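Local coordinates for protein putative citrate lyase, alfa subunit (Streptococcus mutans, PDB 2HJ0) that is of unknown function but belongs to the CitF family of citrate lyase alpha subunits and associates with a second copy of itself, at residues Gln37-Lys42 / Ala200-Ile205; Asp45-Ser50 / Asp173-Ala178; Glu54-Thr59 / Ala88-Lys93; Ile67-His72 / Asn81-Glu86. One frame throughout, in Å; residues are numbered along the deposited sequence.

Contact 1 of 4, residues Gln37-Lys42 / Ala200-Ile205; sequences QVKPVK and ADQVVI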
loop_
_atom_site.group_PDB
_atom_site.type_symbol
_atom_site.label_atom_id
_atom_site.label_comp_id
_atom_site.label_asym_id
_atom_site.label_seq_id
_atom_site.Cartn_x
_atom_site.Cartn_y
_atom_site.Cartn_z
ATOM N N GLN A 37 -10.402 -8.124 -10.228
ATOM C CA GLN A 37 -11.837 -7.947 -10.442
ATOM C C GLN A 37 -12.476 -7.599 -9.104
ATOM O O GLN A 37 -12.817 -8.484 -8.310
ATOM C CB GLN A 37 -12.455 -9.230 -10.982
ATOM C CG GLN A 37 -12.414 -9.350 -12.478
ATOM C CD GLN A 37 -13.560 -8.623 -13.149
ATOM O OE1 GLN A 37 -13.578 -8.482 -14.370
ATOM N NE2 GLN A 37 -14.531 -8.167 -12.356
ATOM N N VAL A 38 -12.628 -6.298 -8.878
ATOM C CA VAL A 38 -13.196 -5.753 -7.655
ATOM C C VAL A 38 -14.720 -5.791 -7.563
ATOM O O VAL A 38 -15.408 -5.460 -8.523
ATOM C CB VAL A 38 -12.764 -4.296 -7.489
ATOM C CG1 VAL A 38 -13.343 -3.715 -6.214
ATOM C CG2 VAL A 38 -11.255 -4.213 -7.495
ATOM N N LYS A 39 -15.234 -6.196 -6.404
ATOM C CA LYS A 39 -16.673 -6.220 -6.174
ATOM C C LYS A 39 -16.983 -5.091 -5.193
ATOM O O LYS A 39 -16.766 -5.219 -3.989
ATOM C CB LYS A 39 -17.116 -7.559 -5.583
ATOM C CG LYS A 39 -17.008 -8.739 -6.545
ATOM C CD LYS A 39 -17.501 -10.034 -5.896
ATOM C CE LYS A 39 -17.750 -11.135 -6.933
ATOM N NZ LYS A 39 -18.318 -12.367 -6.287
ATOM N N PRO A 40 -17.495 -3.961 -5.704
ATOM C CA PRO A 40 -17.831 -2.805 -4.868
ATOM C C PRO A 40 -18.738 -3.185 -3.719
ATOM O O PRO A 40 -19.603 -4.044 -3.855
ATOM C CB PRO A 40 -18.502 -1.852 -5.852
ATOM C CG PRO A 40 -19.143 -2.790 -6.838
ATOM C CD PRO A 40 -18.035 -3.795 -7.068
ATOM N N VAL A 41 -18.536 -2.546 -2.580
ATOM C CA VAL A 41 -19.356 -2.845 -1.421
ATOM C C VAL A 41 -20.392 -1.746 -1.198
ATOM O O VAL A 41 -20.062 -0.562 -1.202
ATOM C CB VAL A 41 -18.467 -3.000 -0.159
ATOM C CG1 VAL A 41 -19.320 -3.193 1.065
ATOM C CG2 VAL A 41 -17.536 -4.193 -0.327
ATOM N N LYS A 42 -21.650 -2.135 -1.026
ATOM C CA LYS A 42 -22.702 -1.160 -0.783
ATOM C C LYS A 42 -22.504 -0.656 0.635
ATOM O O LYS A 42 -22.086 -1.406 1.517
ATOM C CB LYS A 42 -24.080 -1.806 -0.906
ATOM C CG LYS A 42 -24.363 -2.423 -2.255
ATOM C CD LYS A 42 -25.628 -3.249 -2.215
ATOM C CE LYS A 42 -25.890 -3.871 -3.574
ATOM N NZ LYS A 42 -27.137 -4.693 -3.584
ATOM N N ALA A 200 -5.087 -10.331 -5.514
ATOM C CA ALA A 200 -6.155 -11.319 -5.582
ATOM C C ALA A 200 -7.493 -10.657 -5.900
ATOM O O ALA A 200 -7.718 -9.488 -5.562
ATOM C CB ALA A 200 -6.249 -12.082 -4.252
ATOM N N ASP A 201 -8.377 -11.401 -6.561
ATOM C CA ASP A 201 -9.689 -10.862 -6.893
ATOM C C ASP A 201 -10.536 -10.704 -5.638
ATOM O O ASP A 201 -11.083 -9.636 -5.373
ATOM C CB ASP A 201 -10.402 -11.762 -7.897
ATOM C CG ASP A 201 -9.941 -11.514 -9.312
ATOM O OD1 ASP A 201 -9.305 -10.462 -9.558
ATOM O OD2 ASP A 201 -10.222 -12.361 -10.189
ATOM N N GLN A 202 -10.641 -11.782 -4.878
ATOM C CA GLN A 202 -11.381 -11.758 -3.643
ATOM C C GLN A 202 -10.461 -12.172 -2.496
ATOM O O GLN A 202 -9.691 -13.138 -2.605
ATOM C CB GLN A 202 -12.591 -12.680 -3.732
ATOM C CG GLN A 202 -13.798 -11.974 -4.267
ATOM C CD GLN A 202 -15.038 -12.763 -4.066
ATOM O OE1 GLN A 202 -15.198 -13.837 -4.632
ATOM N NE2 GLN A 202 -15.940 -12.244 -3.249
ATOM N N VAL A 203 -10.541 -11.413 -1.406
ATOM C CA VAL A 203 -9.730 -11.658 -0.222
ATOM C C VAL A 203 -10.602 -11.937 0.994
ATOM O O VAL A 203 -11.511 -11.171 1.312
ATOM C CB VAL A 203 -8.805 -10.430 0.076
ATOM C CG1 VAL A 203 -8.165 -10.551 1.456
ATOM C CG2 VAL A 203 -7.722 -10.324 -1.001
ATOM N N VAL A 204 -10.320 -13.049 1.663
ATOM C CA VAL A 204 -11.043 -13.448 2.867
ATOM C C VAL A 204 -10.024 -13.515 4.000
ATOM O O VAL A 204 -9.170 -14.397 3.988
ATOM C CB VAL A 204 -11.660 -14.855 2.710
ATOM C CG1 VAL A 204 -12.184 -15.348 4.049
ATOM C CG2 VAL A 204 -12.776 -14.822 1.713
ATOM N N ILE A 205 -10.074 -12.595 4.960
ATOM C CA ILE A 205 -9.114 -12.693 6.053
ATOM C C ILE A 205 -9.803 -13.430 7.207
ATOM O O ILE A 205 -10.964 -13.153 7.526
ATOM C CB ILE A 205 -8.556 -11.285 6.550
ATOM C CG1 ILE A 205 -9.573 -10.587 7.436
ATOM C CG2 ILE A 205 -8.167 -10.383 5.387
ATOM C CD1 ILE A 205 -9.270 -10.804 8.867
#
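The carboxylate of D201 and the amide of Q202 are the two flat groups that meet segment 37-42. The backbone N of Q37 comes down onto D201 OD1 from above the carboxylate plane, about 55° out of it, while Q37 CB packs beside the same oxygen, 3.7 Å from D201 OD1. The contact joins a short strand at the subunit interface to the start of strand 202-207, a parallel strand of the larger mixed sheet: Q37 and V38 pair antiparallel with a strand of the second subunit. The bond from Q37 N to D201 OD1 is 2.7 Å long and nearly straight, with an N-H...O angle of 170°. D201 CG stands beside its own backbone N (chi1 -81°), which turns the carboxylate towards Q37, whose own side chain bends off and packs on K32 of the second subunit. D201 O in turn receives a weak hydrogen bond from K360 NZ of that second subunit. Two residues along, the aliphatic run of K39 stays extended and crosses the Q202 side chain at a slant. Its last part rests against the amide group, with the amide carbon CD of Q202 4.1 Å from K39 CD and 4.0 Å from K39 NZ.

Contact 2 of 4, residues Asp45-Ser50 / Asp173-Ala178; sequences DDKLLS and DAYGNA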
loop_
_atom_site.group_PDB
_atom_site.type_symbol
_atom_site.label_atom_id
_atom_site.label_comp_id
_atom_site.label_asym_id
_atom_site.label_seq_id
_atom_site.Cartn_x
_atom_site.Cartn_y
_atom_site.Cartn_z
ATOM N N ASP A 45 -23.562 -2.959 3.231
ATOM C CA ASP A 45 -23.102 -4.339 3.206
ATOM C C ASP A 45 -22.272 -4.728 4.414
ATOM O O ASP A 45 -21.434 -3.955 4.882
ATOM C CB ASP A 45 -22.284 -4.622 1.950
ATOM C CG ASP A 45 -23.141 -4.776 0.716
ATOM O OD1 ASP A 45 -24.323 -5.191 0.845
ATOM O OD2 ASP A 45 -22.613 -4.505 -0.387
ATOM N N ASP A 46 -22.497 -5.940 4.910
ATOM C CA ASP A 46 -21.742 -6.435 6.051
ATOM C C ASP A 46 -20.647 -7.346 5.509
ATOM O O ASP A 46 -20.943 -8.301 4.802
ATOM C CB ASP A 46 -22.653 -7.224 6.986
ATOM C CG ASP A 46 -22.127 -7.264 8.406
ATOM O OD1 ASP A 46 -20.942 -7.638 8.605
ATOM O OD2 ASP A 46 -22.906 -6.920 9.322
ATOM N N LYS A 47 -19.388 -7.058 5.825
ATOM C CA LYS A 47 -18.295 -7.891 5.322
ATOM C C LYS A 47 -17.920 -9.036 6.273
ATOM O O LYS A 47 -17.152 -9.917 5.899
ATOM C CB LYS A 47 -17.068 -7.014 5.009
ATOM C CG LYS A 47 -17.340 -5.927 3.949
ATOM C CD LYS A 47 -16.226 -4.868 3.846
ATOM C CE LYS A 47 -14.984 -5.385 3.136
ATOM N NZ LYS A 47 -13.882 -4.377 3.104
ATOM N N LEU A 48 -18.476 -9.033 7.483
ATOM C CA LEU A 48 -18.185 -10.085 8.457
ATOM C C LEU A 48 -19.085 -11.289 8.188
ATOM O O LEU A 48 -20.275 -11.132 7.921
ATOM C CB LEU A 48 -18.419 -9.577 9.889
ATOM C CG LEU A 48 -17.392 -9.911 10.995
ATOM C CD1 LEU A 48 -17.954 -9.479 12.351
ATOM C CD2 LEU A 48 -17.063 -11.391 11.030
ATOM N N LEU A 49 -18.508 -12.487 8.244
ATOM C CA LEU A 49 -19.240 -13.731 8.012
ATOM C C LEU A 49 -19.207 -14.621 9.256
ATOM O O LEU A 49 -18.445 -14.369 10.189
ATOM C CB LEU A 49 -18.629 -14.471 6.827
ATOM C CG LEU A 49 -19.228 -14.206 5.440
ATOM C CD1 LEU A 49 -19.596 -12.744 5.280
ATOM C CD2 LEU A 49 -18.226 -14.644 4.371
ATOM N N SER A 50 -20.015 -15.675 9.267
ATOM C CA SER A 50 -20.065 -16.549 10.434
ATOM C C SER A 50 -19.036 -17.667 10.458
ATOM O O SER A 50 -18.516 -18.012 11.520
ATOM C CB SER A 50 -21.443 -17.181 10.558
ATOM O OG SER A 50 -21.665 -18.037 9.463
ATOM N N ASP A 173 -10.574 -5.721 12.053
ATOM C CA ASP A 173 -11.879 -5.192 12.439
ATOM C C ASP A 173 -12.894 -5.875 11.540
ATOM O O ASP A 173 -12.532 -6.733 10.739
ATOM C CB ASP A 173 -11.972 -3.666 12.280
ATOM C CG ASP A 173 -11.453 -3.171 10.945
ATOM O OD1 ASP A 173 -11.719 -3.837 9.912
ATOM O OD2 ASP A 173 -10.793 -2.096 10.940
ATOM N N ALA A 174 -14.157 -5.498 11.669
ATOM C CA ALA A 174 -15.201 -6.110 10.872
ATOM C C ALA A 174 -15.296 -5.472 9.508
ATOM O O ALA A 174 -16.330 -5.536 8.851
ATOM C CB ALA A 174 -16.533 -6.013 11.584
ATOM N N TYR A 175 -14.215 -4.854 9.070
ATOM C CA TYR A 175 -14.235 -4.242 7.757
ATOM C C TYR A 175 -13.011 -4.637 6.948
ATOM O O TYR A 175 -12.931 -4.311 5.764
ATOM C CB TYR A 175 -14.322 -2.723 7.886
ATOM C CG TYR A 175 -15.246 -2.085 6.873
ATOM C CD1 TYR A 175 -16.546 -2.562 6.688
ATOM C CD2 TYR A 175 -14.846 -0.979 6.136
ATOM C CE1 TYR A 175 -17.424 -1.947 5.808
ATOM C CE2 TYR A 175 -15.723 -0.358 5.247
ATOM C CZ TYR A 175 -17.014 -0.848 5.096
ATOM O OH TYR A 175 -17.898 -0.211 4.253
ATOM N N GLY A 176 -12.054 -5.315 7.593
ATOM C CA GLY A 176 -10.853 -5.759 6.897
ATOM C C GLY A 176 -9.469 -5.228 7.277
ATOM O O GLY A 176 -8.462 -5.806 6.856
ATOM N N ASN A 177 -9.384 -4.123 8.018
ATOM C CA ASN A 177 -8.075 -3.608 8.424
ATOM C C ASN A 177 -7.451 -4.658 9.361
ATOM O O ASN A 177 -7.980 -4.927 10.443
ATOM C CB ASN A 177 -8.220 -2.273 9.155
ATOM C CG ASN A 177 -8.797 -1.179 8.274
ATOM O OD1 ASN A 177 -8.202 -0.793 7.261
ATOM N ND2 ASN A 177 -9.965 -0.667 8.658
ATOM N N ALA A 178 -6.331 -5.246 8.946
ATOM C CA ALA A 178 -5.673 -6.289 9.729
ATOM C C ALA A 178 -4.173 -6.074 9.908
ATOM O O ALA A 178 -3.534 -5.352 9.138
ATOM C CB ALA A 178 -5.914 -7.637 9.059
#
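K47 reaches over the ring of Y175 and ends on that residue's own carbonyl. Its CB is the first atom to approach the loop, 4.2 Å from A174 O. Further out, CD lies over one face of the phenol ring, 4.0 Å from the centroid of the Y175 ring, in a CH-pi contact. A bend at chi3 (75°) then turns the chain, and K47 CE passes 3.5 Å from Y175 O. At the tip, K47 NZ donates to Y175 O at 2.8 Å, the donor tilted 25° from the carbonyl plane. The ammonium also makes a cation-pi contact, 4.7 Å from K47 NZ to the Y175 ring centroid and only 12° off the ring normal. K47 NZ gives a second bond to K360 O of the second subunit and a weak one to V225 O; these carbonyl oxygens would stabilise the buried ammonium. Beside it, L48 CD1 packs on A174 CB at 3.8 Å. The receiving loop is shaped by D173, whose OD1 takes Y175 N, in an Asx turn, and N177 N from opposite faces of the carboxylate, while OD2 accepts from N177 ND2. K47 lies just before the weakly bonded edge strand 48-49 of the larger sheet: K47 and L49 bond through their backbones to I228 of strand 227-230, L49 rests on helix 52-58, and the loop of 173-178 connects strands 171-172 and 178-179.

Contact 3 of 4, residues Glu54-Thr59 / Ala88-Lys93; sequences EAIEKT and AKMGIK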
loop_
_atom_site.group_PDB
_atom_site.type_symbol
_atom_site.label_atom_id
_atom_site.label_comp_id
_atom_site.label_asym_id
_atom_site.label_seq_id
_atom_site.Cartn_x
_atom_site.Cartn_y
_atom_site.Cartn_z
ATOM N N GLU A 54 -19.443 -20.244 4.917
ATOM C CA GLU A 54 -20.118 -19.121 4.262
ATOM C C GLU A 54 -19.130 -18.280 3.455
ATOM O O GLU A 54 -19.483 -17.667 2.446
ATOM C CB GLU A 54 -20.811 -18.237 5.298
ATOM C CG GLU A 54 -21.703 -17.158 4.709
ATOM C CD GLU A 54 -22.286 -16.229 5.771
ATOM O OE1 GLU A 54 -23.116 -15.365 5.413
ATOM O OE2 GLU A 54 -21.918 -16.351 6.964
ATOM N N ALA A 55 -17.885 -18.248 3.900
ATOM C CA ALA A 55 -16.887 -17.488 3.187
ATOM C C ALA A 55 -16.703 -18.115 1.817
ATOM O O ALA A 55 -16.729 -17.422 0.805
ATOM C CB ALA A 55 -15.566 -17.501 3.953
ATOM N N ILE A 56 -16.513 -19.434 1.789
ATOM C CA ILE A 56 -16.306 -20.163 0.533
ATOM C C ILE A 56 -17.526 -19.979 -0.352
ATOM O O ILE A 56 -17.430 -19.829 -1.571
ATOM C CB ILE A 56 -16.092 -21.672 0.796
ATOM C CG1 ILE A 56 -14.913 -21.859 1.755
ATOM C CG2 ILE A 56 -15.821 -22.395 -0.511
ATOM C CD1 ILE A 56 -14.713 -23.265 2.253
ATOM N N GLU A 57 -18.677 -19.967 0.301
ATOM C CA GLU A 57 -19.945 -19.821 -0.374
ATOM C C GLU A 57 -20.087 -18.437 -0.996
ATOM O O GLU A 57 -20.099 -18.285 -2.220
ATOM C CB GLU A 57 -21.067 -20.063 0.626
ATOM C CG GLU A 57 -22.433 -20.223 0.011
ATOM C CD GLU A 57 -23.530 -20.059 1.040
ATOM O OE1 GLU A 57 -23.869 -18.893 1.381
ATOM O OE2 GLU A 57 -24.031 -21.100 1.524
ATOM N N LYS A 58 -20.180 -17.417 -0.157
ATOM C CA LYS A 58 -20.340 -16.068 -0.671
ATOM C C LYS A 58 -19.197 -15.600 -1.555
ATOM O O LYS A 58 -19.264 -14.521 -2.139
ATOM C CB LYS A 58 -20.546 -15.078 0.480
ATOM C CG LYS A 58 -21.901 -15.236 1.174
ATOM C CD LYS A 58 -22.271 -14.022 2.023
ATOM C CE LYS A 58 -22.292 -12.727 1.175
ATOM N NZ LYS A 58 -22.598 -11.476 1.953
ATOM N N THR A 59 -18.158 -16.414 -1.671
ATOM C CA THR A 59 -17.016 -16.030 -2.470
ATOM C C THR A 59 -17.165 -16.587 -3.884
ATOM O O THR A 59 -16.440 -16.200 -4.801
ATOM C CB THR A 59 -15.744 -16.513 -1.790
ATOM O OG1 THR A 59 -14.666 -15.656 -2.152
ATOM C CG2 THR A 59 -15.425 -17.921 -2.181
ATOM N N ALA A 88 -13.027 -29.381 0.570
ATOM C CA ALA A 88 -13.220 -30.789 0.270
ATOM C C ALA A 88 -14.621 -31.229 0.688
ATOM O O ALA A 88 -15.349 -31.820 -0.101
ATOM C CB ALA A 88 -12.159 -31.632 0.971
ATOM N N LYS A 89 -14.996 -30.919 1.925
ATOM C CA LYS A 89 -16.303 -31.284 2.455
ATOM C C LYS A 89 -17.430 -30.791 1.558
ATOM O O LYS A 89 -18.465 -31.448 1.429
ATOM C CB LYS A 89 -16.494 -30.690 3.851
ATOM C CG LYS A 89 -16.435 -31.683 5.004
ATOM C CD LYS A 89 -15.055 -32.312 5.152
ATOM C CE LYS A 89 -14.887 -32.997 6.510
ATOM N NZ LYS A 89 -15.047 -32.035 7.643
HETATM N N MSE A 90 -17.236 -29.634 0.938
HETATM C CA MSE A 90 -18.259 -29.065 0.070
HETATM C C MSE A 90 -18.227 -29.640 -1.340
HETATM O O MSE A 90 -18.883 -29.117 -2.241
HETATM C CB MSE A 90 -18.110 -27.543 0.000
HETATM C CG MSE A 90 -18.468 -26.820 1.291
HETATM SE SE MSE A 90 -18.110 -24.918 1.228
HETATM C CE MSE A 90 -19.578 -24.299 0.117
ATOM N N GLY A 91 -17.460 -30.705 -1.532
ATOM C CA GLY A 91 -17.387 -31.325 -2.842
ATOM C C GLY A 91 -16.716 -30.515 -3.935
ATOM O O GLY A 91 -16.898 -30.792 -5.112
ATOM N N ILE A 92 -15.943 -29.503 -3.572
ATOM C CA ILE A 92 -15.267 -28.717 -4.599
ATOM C C ILE A 92 -13.938 -29.398 -4.911
ATOM O O ILE A 92 -13.256 -29.875 -3.999
ATOM C CB ILE A 92 -15.045 -27.262 -4.137
ATOM C CG1 ILE A 92 -16.404 -26.550 -4.064
ATOM C CG2 ILE A 92 -14.103 -26.557 -5.081
ATOM C CD1 ILE A 92 -16.363 -25.112 -3.629
ATOM N N LYS A 93 -13.587 -29.467 -6.196
ATOM C CA LYS A 93 -12.347 -30.111 -6.615
ATOM C C LYS A 93 -11.625 -29.380 -7.737
ATOM O O LYS A 93 -12.097 -28.359 -8.236
ATOM C CB LYS A 93 -12.607 -31.561 -7.048
ATOM C CG LYS A 93 -12.970 -32.516 -5.909
ATOM C CD LYS A 93 -12.856 -33.983 -6.342
ATOM C CE LYS A 93 -13.121 -34.934 -5.180
ATOM N NZ LYS A 93 -12.922 -36.369 -5.560
#
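I56 turns its CG2 branch opposite to its backbone N, with CG1 beside that nitrogen (chi1 -56°), and both CG2 and the CD1 end of the CG1 branch border the selenium of the selenomethionine M90. In M90, CG stands beside the backbone N, and the extended chi2 (174°) carries SE out to the isoleucine. The bend at chi3 (75°) directs only the terminal methyl, turning it towards the backbone of helix 52-58. The motif behind this is a Schellman ending of helix 79-89: G91, with positive phi, is the C-prime residue, G91 N bonds to A88 O, and I92 N bonds to I87 O. The turn places M90 and I92 on the side that faces the neighbouring helix, both with their CB pointing towards it. M90 SE lies against three atoms of I56, with CB and CG2 each at 3.8 Å and CD1 at 3.9 Å. The side chains of I56 and M90 lie alongside, running opposite ways, and do not meet end-on. The methyl M90 CE continues past the isoleucine to the helix backbone, 4.4 Å from E57 N. The side-chain packing is apolar, and no hydrogen bond crosses between the segments. Around it, I56 also packs on E86 and I87 of helix 79-89 and on L61, and I92 rests on I87 and D63. Beyond the selenium, the CG2 branch of I56 meets a second partner, the methyl I92 CD1, at 4.2 Å.

Contact 4 of 4, residues Ile67-His72 / Asn81-Glu86; sequences ISFHHH and NMVLDE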
loop_
_atom_site.group_PDB
_atom_site.type_symbol
_atom_site.label_atom_id
_atom_site.label_comp_id
_atom_site.label_asym_id
_atom_site.label_seq_id
_atom_site.Cartn_x
_atom_site.Cartn_y
_atom_site.Cartn_z
ATOM N N ILE A 67 -6.576 -20.477 -5.393
ATOM C CA ILE A 67 -6.661 -19.842 -4.099
ATOM C C ILE A 67 -5.260 -19.761 -3.503
ATOM O O ILE A 67 -4.369 -20.524 -3.884
ATOM C CB ILE A 67 -7.593 -20.642 -3.157
ATOM C CG1 ILE A 67 -7.009 -22.029 -2.880
ATOM C CG2 ILE A 67 -8.966 -20.784 -3.790
ATOM C CD1 ILE A 67 -7.870 -22.857 -1.940
ATOM N N SER A 68 -5.063 -18.838 -2.563
ATOM C CA SER A 68 -3.756 -18.668 -1.920
ATOM C C SER A 68 -3.839 -18.577 -0.398
ATOM O O SER A 68 -4.918 -18.377 0.175
ATOM C CB SER A 68 -3.069 -17.413 -2.459
ATOM O OG SER A 68 -3.908 -16.275 -2.341
ATOM N N PHE A 69 -2.674 -18.715 0.235
ATOM C CA PHE A 69 -2.521 -18.659 1.693
ATOM C C PHE A 69 -1.097 -18.212 1.980
ATOM O O PHE A 69 -0.251 -18.277 1.097
ATOM C CB PHE A 69 -2.700 -20.039 2.342
ATOM C CG PHE A 69 -3.927 -20.777 1.903
ATOM C CD1 PHE A 69 -3.919 -21.550 0.748
ATOM C CD2 PHE A 69 -5.093 -20.707 2.652
ATOM C CE1 PHE A 69 -5.059 -22.240 0.345
ATOM C CE2 PHE A 69 -6.234 -21.392 2.261
ATOM C CZ PHE A 69 -6.215 -22.159 1.106
ATOM N N HIS A 70 -0.825 -17.761 3.206
ATOM C CA HIS A 70 0.534 -17.364 3.541
ATOM C C HIS A 70 1.064 -18.298 4.625
ATOM O O HIS A 70 0.293 -19.033 5.238
ATOM C CB HIS A 70 0.590 -15.917 4.007
ATOM C CG HIS A 70 -0.016 -15.691 5.350
ATOM N ND1 HIS A 70 -1.229 -15.060 5.520
ATOM C CD2 HIS A 70 0.398 -16.059 6.586
ATOM C CE1 HIS A 70 -1.543 -15.057 6.802
ATOM N NE2 HIS A 70 -0.573 -15.659 7.470
ATOM N N HIS A 71 2.375 -18.290 4.854
ATOM C CA HIS A 71 2.964 -19.166 5.868
ATOM C C HIS A 71 3.616 -18.453 7.059
ATOM O O HIS A 71 4.567 -18.979 7.668
ATOM C CB HIS A 71 3.999 -20.097 5.221
ATOM C CG HIS A 71 5.211 -19.389 4.703
ATOM N ND1 HIS A 71 5.171 -18.545 3.616
ATOM C CD2 HIS A 71 6.490 -19.368 5.147
ATOM C CE1 HIS A 71 6.371 -18.031 3.414
ATOM N NE2 HIS A 71 7.190 -18.512 4.331
ATOM N N HIS A 72 3.109 -17.279 7.420
ATOM C CA HIS A 72 3.716 -16.557 8.536
ATOM C C HIS A 72 3.551 -17.245 9.884
ATOM O O HIS A 72 4.300 -16.971 10.818
ATOM C CB HIS A 72 3.188 -15.124 8.599
ATOM C CG HIS A 72 3.856 -14.198 7.636
ATOM N ND1 HIS A 72 3.188 -13.598 6.592
ATOM C CD2 HIS A 72 5.133 -13.752 7.571
ATOM C CE1 HIS A 72 4.022 -12.819 5.925
ATOM N NE2 HIS A 72 5.208 -12.892 6.501
ATOM N N ASN A 81 -5.224 -25.796 6.469
ATOM C CA ASN A 81 -5.972 -27.035 6.679
ATOM C C ASN A 81 -7.440 -26.767 6.903
ATOM O O ASN A 81 -8.299 -27.578 6.558
ATOM C CB ASN A 81 -5.440 -27.816 7.886
ATOM C CG ASN A 81 -3.979 -28.178 7.754
ATOM O OD1 ASN A 81 -3.472 -28.409 6.656
ATOM N ND2 ASN A 81 -3.295 -28.250 8.881
HETATM N N MSE A 82 -7.721 -25.622 7.494
HETATM C CA MSE A 82 -9.086 -25.226 7.780
HETATM C C MSE A 82 -9.887 -25.006 6.489
HETATM O O MSE A 82 -10.865 -25.708 6.234
HETATM C CB MSE A 82 -9.056 -23.946 8.605
HETATM C CG MSE A 82 -10.269 -23.706 9.467
HETATM SE SE MSE A 82 -9.967 -22.118 10.503
HETATM C CE MSE A 82 -8.664 -22.792 11.740
ATOM N N VAL A 83 -9.464 -24.036 5.681
ATOM C CA VAL A 83 -10.154 -23.727 4.437
ATOM C C VAL A 83 -10.261 -24.940 3.520
ATOM O O VAL A 83 -11.363 -25.360 3.158
ATOM C CB VAL A 83 -9.444 -22.588 3.678
ATOM C CG1 VAL A 83 -10.141 -22.310 2.356
ATOM C CG2 VAL A 83 -9.429 -21.345 4.529
ATOM N N LEU A 84 -9.111 -25.495 3.152
ATOM C CA LEU A 84 -9.049 -26.656 2.276
ATOM C C LEU A 84 -10.018 -27.754 2.689
ATOM O O LEU A 84 -10.792 -28.260 1.875
ATOM C CB LEU A 84 -7.622 -27.209 2.249
ATOM C CG LEU A 84 -6.850 -26.960 0.959
ATOM C CD1 LEU A 84 -7.060 -25.550 0.471
ATOM C CD2 LEU A 84 -5.387 -27.238 1.205
ATOM N N ASP A 85 -9.987 -28.118 3.962
ATOM C CA ASP A 85 -10.868 -29.167 4.442
ATOM C C ASP A 85 -12.328 -28.841 4.161
ATOM O O ASP A 85 -13.097 -29.703 3.739
ATOM C CB ASP A 85 -10.649 -29.389 5.933
ATOM C CG ASP A 85 -11.402 -30.582 6.453
ATOM O OD1 ASP A 85 -12.618 -30.439 6.722
ATOM O OD2 ASP A 85 -10.779 -31.663 6.585
ATOM N N GLU A 86 -12.716 -27.592 4.380
ATOM C CA GLU A 86 -14.091 -27.197 4.129
ATOM C C GLU A 86 -14.368 -27.240 2.626
ATOM O O GLU A 86 -15.488 -27.528 2.200
ATOM C CB GLU A 86 -14.347 -25.797 4.682
ATOM C CG GLU A 86 -15.826 -25.425 4.743
ATOM C CD GLU A 86 -16.638 -26.376 5.614
ATOM O OE1 GLU A 86 -17.635 -26.942 5.108
ATOM O OE2 GLU A 86 -16.278 -26.556 6.800
#
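F69 and L84 meet where the far end of the phenyl ring is reached by a leucine methyl, F69 CZ lying 3.6 Å from L84 CD1. The CB of F69 points to the helix, and chi1 of -49° sets CG beside the backbone N and opposite the carbonyl carbon, bringing CE2 to V83 and CZ to L84. V83 takes the edge of the ring: its CB sits there near the ring plane, 3.7 Å from F69 CE2, and its CG2 lies in the plane of the ring, 3.9 Å from the same carbon. V83 places CG1 opposite its backbone N and CG2 beside it; CG1 lies near both CE2 (4.0 Å) and CZ (4.1 Å) of F69. Together these contacts fit strand 66-69 against helix 79-89 as the first two elements of a beta-alpha-beta unit completed by strand 95-99. The axes of strand 67-69 and helix 81-86 approach to 10.4 Å and run nearly antiparallel, at 156°, a gap filled by these branched and aromatic side chains. I67, two residues before F69, turns its CB to the helix as well. Its CG1 lies between the backbone N and the carbonyl carbon, and from there the chain continues extended, carrying CD1 out to L84 CD1 at 3.7 Å. L84 starts from a CB pointing past the strand; its chi1 (-108°) is far from a staggered value, and the one methyl CD1 touches both I67 and F69. Nearby, I67 packs on I95 of strand 95-99, F69 and L84 both rest on I97, and F166 of strand 164-169 lies against I67 and V83.

From the N terminus, contact 1 closes the longest loop, from 37-42 to 200-205. Contact 2 closes a loop inside it, from 45-50 to 173-178; contact 3 lies within that, from 54-59 to 88-93, and contact 4, 67-72 with 81-86, is the innermost. All four therefore nest and none cross. Contact 2 lies at the edge strand of the larger sheet and contact 1 at its inner strand 202-207; both touch the second subunit. Contacts 3 and 4 share helix 79-89, tying it to helix 52-58 and to strand 66-69. A55 of contact 3 meets L49 of contact 2 and V204 of contact 1.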